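PDB 2NQL: Isomerase/lactonizing enzyme from Agrobacterium fabrum str. C58, which is of undetermined specific function but belongs to the mandelate racemase/muconate lactonizing enzyme family of the enolase superfamily and carries a bound sodium ion. Local coordinates for residues T296-I301 against L328-T333. Residues are numbered along the deposited sequence; the frame is centred on the assembly and turned at random. Where two conformers were deposited one is given.
Sequences TNFIRI and LQASST
Two neighbouring helices on the outside of the TIM-type barrel of this enolase-superfamily fold, 295-308 and 322-331, pack here, the second at its C-terminal end. Between 296-301 and 328-333 the nearest CA atoms are those of Ile-299 and Ala-330, 6.4 Å apart, a short spacing consistent with the small methyl of Ala-330 at this point. Ala-330 points toward the other helix, and its CB touches two larger side chains: Phe-298 CD2 lies 3.6 Å from it and Ile-299 CD1 4.0 Å. With CG anti to its backbone N (chi1 -155°), Phe-298 carries its ring across the interface, where Ala-330 CB and Ser-331 OG meet it obliquely. Ser-331 OG is 3.4 Å from Phe-298 CE2, a van der Waals contact; the hydroxyl itself hydrogen-bonds to Ser-327 O, one turn earlier. Pro-314 touches both Phe-298 and Ser-331, while Met-290 touches Phe-298 and Ala-330.

The CB of Ile-299 leaves its backbone alongside the interface, but the CG1 branch, beside the backbone N, carries CD1 to Thr-333, crossing it at about a right angle. Ala-330 O accepts from both Thr-333 N and Thr-333 OG1. The hydroxyl bond, 2.8 Å from Thr-333 OG1 to Ala-330 O, lies in the carbonyl plane with a C=O...OG1 angle of 150°, and it fixes OG1 where Ile-299 CD1 rests 3.4 Å away.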
loop_
_atom_site.group_PDB
_atom_site.type_symbol
_atom_site.label_atom_id
_atom_site.label_comp_id
_atom_site.label_asym_id
_atom_site.label_seq_id
_atom_site.Cartn_x
_atom_site.Cartn_y
_atom_site.Cartn_z
ATOM N N THR A 296 14.661 -7.342 7.226
ATOM C CA THR A 296 13.959 -8.627 6.971
ATOM C C THR A 296 13.486 -8.768 5.511
ATOM O O THR A 296 13.777 -9.779 4.861
ATOM C CB THR A 296 12.795 -8.811 7.947
ATOM O OG1 THR A 296 13.297 -8.810 9.286
ATOM C CG2 THR A 296 11.998 -10.111 7.656
ATOM N N ASN A 297 12.797 -7.745 4.986
ATOM C CA ASN A 297 12.353 -7.744 3.584
ATOM C C ASN A 297 13.460 -7.747 2.561
ATOM O O ASN A 297 13.371 -8.415 1.538
ATOM C CB ASN A 297 11.399 -6.562 3.308
ATOM C CG ASN A 297 9.968 -6.861 3.755
ATOM O OD1 ASN A 297 9.471 -7.972 3.557
ATOM N ND2 ASN A 297 9.297 -5.863 4.330
ATOM N N PHE A 298 14.500 -6.968 2.845
ATOM C CA PHE A 298 15.628 -6.803 1.939
ATOM C C PHE A 298 16.335 -8.164 1.807
ATOM O O PHE A 298 16.624 -8.590 0.689
ATOM C CB PHE A 298 16.541 -5.763 2.566
ATOM C CG PHE A 298 17.423 -5.018 1.620
ATOM C CD1 PHE A 298 17.065 -3.737 1.170
ATOM C CD2 PHE A 298 18.679 -5.536 1.282
ATOM C CE1 PHE A 298 17.929 -3.004 0.362
ATOM C CE2 PHE A 298 19.548 -4.820 0.456
ATOM C CZ PHE A 298 19.176 -3.557 0.001
ATOM N N ILE A 299 16.556 -8.858 2.933
ATOM C CA ILE A 299 17.230 -10.162 2.971
ATOM C C ILE A 299 16.446 -11.218 2.161
ATOM O O ILE A 299 17.007 -12.011 1.408
ATOM C CB ILE A 299 17.458 -10.607 4.468
ATOM C CG1 ILE A 299 18.637 -9.846 5.099
ATOM C CG2 ILE A 299 17.671 -12.105 4.613
ATOM C CD1 ILE A 299 19.872 -9.724 4.201
ATOM N N ARG A 300 15.127 -11.214 2.318
ATOM C CA ARG A 300 14.258 -12.129 1.543
ATOM C C ARG A 300 14.220 -11.831 0.043
ATOM O O ARG A 300 14.212 -12.754 -0.764
ATOM C CB ARG A 300 12.840 -12.164 2.125
ATOM C CG ARG A 300 12.816 -12.620 3.569
ATOM C CD ARG A 300 11.439 -12.422 4.220
ATOM N NE ARG A 300 11.414 -13.036 5.551
ATOM C CZ ARG A 300 10.429 -12.908 6.440
ATOM N NH1 ARG A 300 9.377 -12.142 6.163
ATOM N NH2 ARG A 300 10.520 -13.518 7.627
ATOM N N ILE A 301 14.212 -10.549 -0.336
ATOM C CA ILE A 301 14.346 -10.165 -1.739
ATOM C C ILE A 301 15.709 -10.631 -2.319
ATOM O O ILE A 301 15.786 -11.148 -3.454
ATOM C CB ILE A 301 14.100 -8.645 -1.932
ATOM C CG1 ILE A 301 12.593 -8.343 -1.824
ATOM C CG2 ILE A 301 14.666 -8.154 -3.242
ATOM C CD1 ILE A 301 12.270 -6.881 -1.511
ATOM N N LEU A 328 23.471 -0.993 3.535
ATOM C CA LEU A 328 24.840 -1.506 3.383
ATOM C C LEU A 328 25.023 -2.821 4.150
ATOM O O LEU A 328 25.529 -3.788 3.577
ATOM C CB LEU A 328 25.886 -0.463 3.829
ATOM C CG LEU A 328 25.855 0.925 3.186
ATOM C CD1 LEU A 328 27.105 1.679 3.600
ATOM C CD2 LEU A 328 25.729 0.866 1.661
ATOM N N GLN A 329 24.607 -2.849 5.416
ATOM C CA GLN A 329 24.667 -4.068 6.252
ATOM C C GLN A 329 24.014 -5.268 5.573
ATOM O O GLN A 329 24.641 -6.327 5.411
ATOM C CB GLN A 329 23.992 -3.854 7.614
ATOM C CG GLN A 329 24.647 -2.836 8.558
ATOM C CD GLN A 329 25.964 -3.331 9.181
ATOM O OE1 GLN A 329 26.362 -4.482 8.995
ATOM N NE2 GLN A 329 26.626 -2.457 9.936
ATOM N N ALA A 330 22.756 -5.101 5.166
ATOM C CA ALA A 330 22.024 -6.191 4.519
ATOM C C ALA A 330 22.621 -6.537 3.158
ATOM O O ALA A 330 22.790 -7.710 2.846
ATOM C CB ALA A 330 20.566 -5.832 4.375
ATOM N N SER A 331 22.943 -5.513 2.357
ATOM C CA SER A 331 23.516 -5.729 1.013
ATOM C C SER A 331 24.786 -6.579 1.050
ATOM O O SER A 331 25.033 -7.392 0.145
ATOM C CB SER A 331 23.866 -4.395 0.340
ATOM O OG SER A 331 22.701 -3.642 0.069
ATOM N N SER A 332 25.581 -6.374 2.093
ATOM C CA SER A 332 26.901 -7.020 2.215
ATOM C C SER A 332 26.848 -8.540 2.326
ATOM O O SER A 332 27.832 -9.201 2.044
ATOM C CB SER A 332 27.662 -6.439 3.397
ATOM O OG SER A 332 27.172 -6.973 4.614
ATOM N N THR A 333 25.692 -9.075 2.726
ATOM C CA THR A 333 25.479 -10.508 2.948
ATOM C C THR A 333 24.975 -11.231 1.704
ATOM O O THR A 333 24.806 -12.458 1.727
ATOM C CB THR A 333 24.414 -10.742 4.075
ATOM O OG1 THR A 333 23.102 -10.397 3.570
ATOM C CG2 THR A 333 24.754 -9.924 5.317
#